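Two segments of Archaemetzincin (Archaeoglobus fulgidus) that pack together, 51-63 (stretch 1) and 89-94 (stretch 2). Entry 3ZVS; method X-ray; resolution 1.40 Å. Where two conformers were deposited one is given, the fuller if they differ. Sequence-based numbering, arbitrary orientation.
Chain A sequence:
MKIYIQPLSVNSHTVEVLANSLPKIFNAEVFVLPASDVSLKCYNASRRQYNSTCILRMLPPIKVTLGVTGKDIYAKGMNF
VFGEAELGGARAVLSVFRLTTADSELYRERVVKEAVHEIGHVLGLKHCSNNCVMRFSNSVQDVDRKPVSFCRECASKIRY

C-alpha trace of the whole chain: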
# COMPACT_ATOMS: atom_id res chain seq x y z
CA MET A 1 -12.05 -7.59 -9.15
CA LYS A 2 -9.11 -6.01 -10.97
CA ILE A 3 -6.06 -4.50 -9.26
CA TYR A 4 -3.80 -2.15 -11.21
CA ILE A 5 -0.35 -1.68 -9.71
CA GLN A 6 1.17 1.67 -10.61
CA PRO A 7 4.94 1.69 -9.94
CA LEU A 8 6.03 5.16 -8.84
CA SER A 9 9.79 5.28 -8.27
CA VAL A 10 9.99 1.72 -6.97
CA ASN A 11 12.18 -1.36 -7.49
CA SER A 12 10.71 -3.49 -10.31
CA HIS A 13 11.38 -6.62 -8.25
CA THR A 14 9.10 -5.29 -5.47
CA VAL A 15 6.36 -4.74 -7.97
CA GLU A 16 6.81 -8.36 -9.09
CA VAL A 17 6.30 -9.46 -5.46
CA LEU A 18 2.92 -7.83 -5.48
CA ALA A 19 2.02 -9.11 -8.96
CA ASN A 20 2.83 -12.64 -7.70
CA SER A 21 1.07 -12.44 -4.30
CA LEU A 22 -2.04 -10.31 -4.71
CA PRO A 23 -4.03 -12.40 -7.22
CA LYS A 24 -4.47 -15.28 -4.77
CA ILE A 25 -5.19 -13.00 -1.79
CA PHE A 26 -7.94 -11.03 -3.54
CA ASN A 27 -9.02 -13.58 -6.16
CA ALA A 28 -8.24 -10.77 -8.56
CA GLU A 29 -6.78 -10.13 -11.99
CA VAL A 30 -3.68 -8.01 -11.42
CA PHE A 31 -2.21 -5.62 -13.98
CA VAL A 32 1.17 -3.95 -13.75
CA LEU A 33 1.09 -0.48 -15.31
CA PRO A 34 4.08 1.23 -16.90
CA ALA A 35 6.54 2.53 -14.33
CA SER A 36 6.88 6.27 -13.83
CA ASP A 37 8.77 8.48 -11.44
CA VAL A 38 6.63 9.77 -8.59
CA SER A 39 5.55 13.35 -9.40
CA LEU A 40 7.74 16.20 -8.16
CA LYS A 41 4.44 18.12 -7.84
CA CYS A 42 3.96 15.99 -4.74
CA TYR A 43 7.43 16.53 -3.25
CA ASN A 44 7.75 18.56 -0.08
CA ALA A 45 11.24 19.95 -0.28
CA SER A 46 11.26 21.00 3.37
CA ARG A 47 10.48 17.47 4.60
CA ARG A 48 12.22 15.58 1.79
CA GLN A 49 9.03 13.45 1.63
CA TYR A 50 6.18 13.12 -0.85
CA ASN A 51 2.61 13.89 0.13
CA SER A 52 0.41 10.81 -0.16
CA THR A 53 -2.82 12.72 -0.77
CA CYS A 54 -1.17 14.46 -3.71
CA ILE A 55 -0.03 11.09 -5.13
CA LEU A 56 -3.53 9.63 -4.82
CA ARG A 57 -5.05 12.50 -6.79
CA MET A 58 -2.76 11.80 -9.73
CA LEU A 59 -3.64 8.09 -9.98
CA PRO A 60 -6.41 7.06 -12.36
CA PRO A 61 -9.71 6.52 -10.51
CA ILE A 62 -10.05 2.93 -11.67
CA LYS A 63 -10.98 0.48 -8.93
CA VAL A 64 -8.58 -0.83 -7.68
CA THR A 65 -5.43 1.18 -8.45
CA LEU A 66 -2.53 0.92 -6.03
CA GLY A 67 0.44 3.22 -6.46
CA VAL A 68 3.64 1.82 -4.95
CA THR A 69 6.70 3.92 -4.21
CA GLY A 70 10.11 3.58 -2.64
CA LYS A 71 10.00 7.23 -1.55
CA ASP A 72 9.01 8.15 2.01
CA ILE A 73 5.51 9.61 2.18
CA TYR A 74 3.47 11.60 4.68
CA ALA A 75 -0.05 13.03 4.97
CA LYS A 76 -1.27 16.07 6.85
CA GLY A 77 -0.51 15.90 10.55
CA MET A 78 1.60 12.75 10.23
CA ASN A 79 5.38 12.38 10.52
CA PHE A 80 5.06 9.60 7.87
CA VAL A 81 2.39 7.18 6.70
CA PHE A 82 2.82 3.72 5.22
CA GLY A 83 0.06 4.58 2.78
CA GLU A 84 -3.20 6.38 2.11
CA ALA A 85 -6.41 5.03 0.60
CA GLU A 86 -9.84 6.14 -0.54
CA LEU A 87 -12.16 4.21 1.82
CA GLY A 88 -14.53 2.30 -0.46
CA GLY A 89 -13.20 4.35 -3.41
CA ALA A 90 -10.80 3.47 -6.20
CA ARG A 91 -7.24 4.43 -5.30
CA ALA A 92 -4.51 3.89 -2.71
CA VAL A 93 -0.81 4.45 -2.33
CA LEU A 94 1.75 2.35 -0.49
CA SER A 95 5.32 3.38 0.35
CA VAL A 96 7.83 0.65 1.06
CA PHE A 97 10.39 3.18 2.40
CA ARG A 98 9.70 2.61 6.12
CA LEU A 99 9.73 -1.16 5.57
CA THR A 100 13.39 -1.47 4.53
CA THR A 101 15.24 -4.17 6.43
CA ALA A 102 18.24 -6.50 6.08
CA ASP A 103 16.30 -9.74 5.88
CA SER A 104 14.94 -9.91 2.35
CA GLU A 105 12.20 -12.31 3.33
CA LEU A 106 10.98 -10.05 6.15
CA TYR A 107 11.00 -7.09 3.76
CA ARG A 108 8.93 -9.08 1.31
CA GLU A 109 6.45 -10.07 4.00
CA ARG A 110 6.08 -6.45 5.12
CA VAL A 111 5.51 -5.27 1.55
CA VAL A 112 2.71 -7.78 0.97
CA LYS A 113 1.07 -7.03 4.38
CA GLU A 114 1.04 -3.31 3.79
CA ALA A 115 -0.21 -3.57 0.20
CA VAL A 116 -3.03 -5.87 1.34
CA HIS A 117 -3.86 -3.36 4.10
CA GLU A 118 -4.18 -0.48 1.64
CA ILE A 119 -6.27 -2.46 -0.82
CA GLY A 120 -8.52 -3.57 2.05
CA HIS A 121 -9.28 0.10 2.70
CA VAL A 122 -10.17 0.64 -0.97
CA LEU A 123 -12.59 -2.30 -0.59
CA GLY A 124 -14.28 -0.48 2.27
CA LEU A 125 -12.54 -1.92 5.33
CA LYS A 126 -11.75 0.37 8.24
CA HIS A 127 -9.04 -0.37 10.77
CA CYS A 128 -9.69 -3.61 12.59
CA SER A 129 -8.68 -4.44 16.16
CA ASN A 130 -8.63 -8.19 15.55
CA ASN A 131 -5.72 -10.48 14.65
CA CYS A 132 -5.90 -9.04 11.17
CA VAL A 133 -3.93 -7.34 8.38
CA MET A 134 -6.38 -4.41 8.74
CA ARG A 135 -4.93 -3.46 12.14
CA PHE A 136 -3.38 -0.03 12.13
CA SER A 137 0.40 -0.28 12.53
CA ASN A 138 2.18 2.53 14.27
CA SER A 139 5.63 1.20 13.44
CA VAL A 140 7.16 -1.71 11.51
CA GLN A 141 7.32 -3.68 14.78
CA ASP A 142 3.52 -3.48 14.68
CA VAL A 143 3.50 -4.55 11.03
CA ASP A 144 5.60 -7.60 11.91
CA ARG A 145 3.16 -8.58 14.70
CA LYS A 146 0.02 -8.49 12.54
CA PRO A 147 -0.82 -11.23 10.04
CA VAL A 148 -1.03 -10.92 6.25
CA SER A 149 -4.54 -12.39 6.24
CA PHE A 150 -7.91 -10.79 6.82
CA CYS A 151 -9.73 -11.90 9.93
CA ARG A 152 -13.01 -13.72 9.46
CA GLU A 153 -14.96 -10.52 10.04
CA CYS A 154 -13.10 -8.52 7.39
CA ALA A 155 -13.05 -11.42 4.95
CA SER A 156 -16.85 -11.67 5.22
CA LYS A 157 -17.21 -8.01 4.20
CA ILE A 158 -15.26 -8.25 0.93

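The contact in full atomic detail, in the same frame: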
# COMPACT_ATOMS: atom_id res chain seq x y z
N ASN A 51 3.92 13.91 -0.48
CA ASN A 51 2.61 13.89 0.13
C ASN A 51 1.73 12.83 -0.51
O ASN A 51 1.51 12.80 -1.73
CB ASN A 51 1.97 15.27 0.01
CG ASN A 51 0.62 15.32 0.66
OD1 ASN A 51 -0.37 14.89 0.08
ND2 ASN A 51 0.57 15.81 1.90
N SER A 52 1.22 11.90 0.32
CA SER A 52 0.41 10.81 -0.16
C SER A 52 -0.91 11.18 -0.79
O SER A 52 -1.35 10.54 -1.76
CB SER A 52 0.16 9.83 1.02
OG SER A 52 -0.55 10.44 2.08
N THR A 53 -1.53 12.26 -0.27
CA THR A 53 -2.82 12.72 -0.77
C THR A 53 -2.66 13.25 -2.20
O THR A 53 -3.47 12.99 -3.07
CB THR A 53 -3.38 13.80 0.14
OG1 THR A 53 -3.22 13.39 1.50
CG2 THR A 53 -4.85 14.06 -0.15
N CYS A 54 -1.57 13.98 -2.40
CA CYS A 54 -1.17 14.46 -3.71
C CYS A 54 -1.01 13.27 -4.68
O CYS A 54 -1.55 13.30 -5.78
CB CYS A 54 0.12 15.27 -3.54
SG CYS A 54 0.75 16.10 -5.01
N ILE A 55 -0.26 12.25 -4.27
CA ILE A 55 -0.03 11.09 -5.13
C ILE A 55 -1.35 10.43 -5.50
O ILE A 55 -1.59 10.11 -6.66
CB ILE A 55 0.88 10.07 -4.45
CG1 ILE A 55 2.29 10.67 -4.28
CG2 ILE A 55 0.93 8.78 -5.24
CD1 ILE A 55 3.17 9.84 -3.38
N LEU A 56 -2.22 10.23 -4.53
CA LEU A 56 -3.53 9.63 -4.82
C LEU A 56 -4.29 10.36 -5.92
O LEU A 56 -4.89 9.76 -6.79
CB LEU A 56 -4.44 9.63 -3.59
CG LEU A 56 -4.23 8.62 -2.51
CD1 LEU A 56 -5.32 8.75 -1.45
CD2 LEU A 56 -4.26 7.22 -3.11
N ARG A 57 -4.30 11.69 -5.84
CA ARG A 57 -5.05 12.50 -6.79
C ARG A 57 -4.61 12.27 -8.21
O ARG A 57 -5.38 12.44 -9.15
CB ARG A 57 -4.88 14.00 -6.47
CG ARG A 57 -5.98 14.59 -5.62
CD ARG A 57 -5.98 16.14 -5.71
NE ARG A 57 -4.66 16.70 -5.49
CZ ARG A 57 -4.13 16.91 -4.29
NH1 ARG A 57 -4.79 16.57 -3.20
NH2 ARG A 57 -2.93 17.41 -4.21
N MET A 58 -3.34 11.92 -8.40
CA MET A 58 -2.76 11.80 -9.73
C MET A 58 -2.94 10.38 -10.33
O MET A 58 -2.73 10.14 -11.53
CB MET A 58 -1.30 12.26 -9.64
CG MET A 58 -1.16 13.79 -9.30
SD MET A 58 0.52 14.54 -9.02
CE MET A 58 1.12 14.59 -10.69
N LEU A 59 -3.38 9.43 -9.50
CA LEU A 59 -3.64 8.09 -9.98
C LEU A 59 -4.96 8.07 -10.74
O LEU A 59 -5.85 8.86 -10.44
CB LEU A 59 -3.70 7.12 -8.79
CG LEU A 59 -2.35 6.86 -8.12
CD1 LEU A 59 -2.55 6.05 -6.84
CD2 LEU A 59 -1.38 6.15 -9.06
N PRO A 60 -5.11 7.15 -11.70
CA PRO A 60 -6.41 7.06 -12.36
C PRO A 60 -7.43 6.49 -11.40
O PRO A 60 -7.08 5.59 -10.63
CB PRO A 60 -6.15 6.07 -13.51
CG PRO A 60 -5.00 5.25 -13.07
CD PRO A 60 -4.15 6.15 -12.21
N PRO A 61 -8.66 7.02 -11.41
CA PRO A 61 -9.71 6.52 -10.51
C PRO A 61 -10.37 5.23 -11.04
O PRO A 61 -11.57 5.17 -11.29
CB PRO A 61 -10.71 7.68 -10.48
CG PRO A 61 -10.55 8.34 -11.79
CD PRO A 61 -9.11 8.19 -12.19
N ILE A 62 -9.56 4.19 -11.18
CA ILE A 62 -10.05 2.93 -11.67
C ILE A 62 -9.90 1.92 -10.54
O ILE A 62 -8.80 1.63 -10.10
CB ILE A 62 -9.26 2.49 -12.90
CG1 ILE A 62 -9.43 3.55 -14.01
CG2 ILE A 62 -9.72 1.13 -13.34
CD1 ILE A 62 -8.52 3.34 -15.17
N LYS A 63 -11.01 1.39 -10.07
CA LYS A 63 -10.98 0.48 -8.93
C LYS A 63 -10.45 -0.88 -9.35
O LYS A 63 -10.99 -1.47 -10.30
CB LYS A 63 -12.39 0.33 -8.35
CG LYS A 63 -12.47 -0.47 -7.07
CD LYS A 63 -13.90 -0.45 -6.47
CE LYS A 63 -13.97 -1.03 -5.05
NZ LYS A 63 -14.34 0.00 -4.02
N GLY A 89 -13.39 3.63 -2.15
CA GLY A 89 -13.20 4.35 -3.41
C GLY A 89 -12.47 3.51 -4.46
O GLY A 89 -12.78 2.34 -4.69
N ALA A 90 -11.47 4.13 -5.10
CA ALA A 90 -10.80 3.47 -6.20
C ALA A 90 -9.30 3.33 -6.03
O ALA A 90 -8.71 2.40 -6.60
CB ALA A 90 -11.09 4.19 -7.48
N ARG A 91 -8.69 4.24 -5.28
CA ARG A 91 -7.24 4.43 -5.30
C ARG A 91 -6.59 4.33 -3.93
O ARG A 91 -7.18 4.71 -2.91
CB ARG A 91 -6.91 5.84 -5.85
CG ARG A 91 -7.33 6.03 -7.28
CD ARG A 91 -7.17 7.48 -7.69
NE ARG A 91 -8.21 8.32 -7.14
CZ ARG A 91 -8.52 9.52 -7.61
NH1 ARG A 91 -7.86 10.00 -8.65
NH2 ARG A 91 -9.48 10.25 -7.04
N ALA A 92 -5.35 3.83 -3.89
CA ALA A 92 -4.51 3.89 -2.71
C ALA A 92 -3.07 4.03 -3.12
O ALA A 92 -2.73 3.81 -4.31
CB ALA A 92 -4.68 2.63 -1.85
N VAL A 93 -2.24 4.41 -2.17
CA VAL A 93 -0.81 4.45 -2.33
C VAL A 93 -0.16 3.75 -1.15
O VAL A 93 -0.61 3.84 -0.01
CB VAL A 93 -0.30 5.90 -2.51
CG1 VAL A 93 -0.59 6.72 -1.31
CG2 VAL A 93 1.21 5.92 -2.80
N LEU A 94 0.89 3.01 -1.46
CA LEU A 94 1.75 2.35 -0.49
C LEU A 94 3.19 2.86 -0.68
O LEU A 94 3.68 2.91 -1.81
CB LEU A 94 1.75 0.84 -0.76
CG LEU A 94 2.83 0.04 -0.03
CD1 LEU A 94 2.66 0.01 1.48
CD2 LEU A 94 2.86 -1.40 -0.58

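A short helix can be fastened to a neighbouring strand by a small apolar cluster, then an arginine hydrogen-bonded to a carbonyl of the loop that follows the helix, with a lysine beyond it, and archaemetzincin offers a compact example, burying 597 Å² between the stretches. The helix, from Ser 52, passes the strand beginning at Arg 91 at 7.9 Å between axes, their directions 133° apart. Asn 51 caps its start, OD1 accepting from Cys 54 N at 2.9 Å. Beyond the helix the chain runs on as loop, until Lys 63 CA lies 4.1 Å from Ala 90 CA.

Where helix faces strand, branched aliphatic side chains fill the gap. Val 93 points toward the helix, its CG2 3.8 Å from Ile 55 CG2 and its CG1 4.1 Å from Leu 56 CD2; all three residues are buried, which suits apolar side chains. Ala 92 points away, leaving its backbone to the leucine: Leu 56 CD2 lies 3.4 Å from Ala 92 CA.

The charged ends of Arg 91 and Lys 63, in less buried positions, bond to backbone carbonyls. Arg 91, which loses the most surface here, has its CD 3.7 Å from Leu 59 CB, and its NH1 donates to Leu 59 O at 2.9 Å, near the guanidinium plane. Pro 61 CB covers one face of that group; Leu 56 O and Arg 57 CA lie over the opposite face. At the far end, Lys 63 NZ reaches Gly 89 O, a 2.9 Å hydrogen bond.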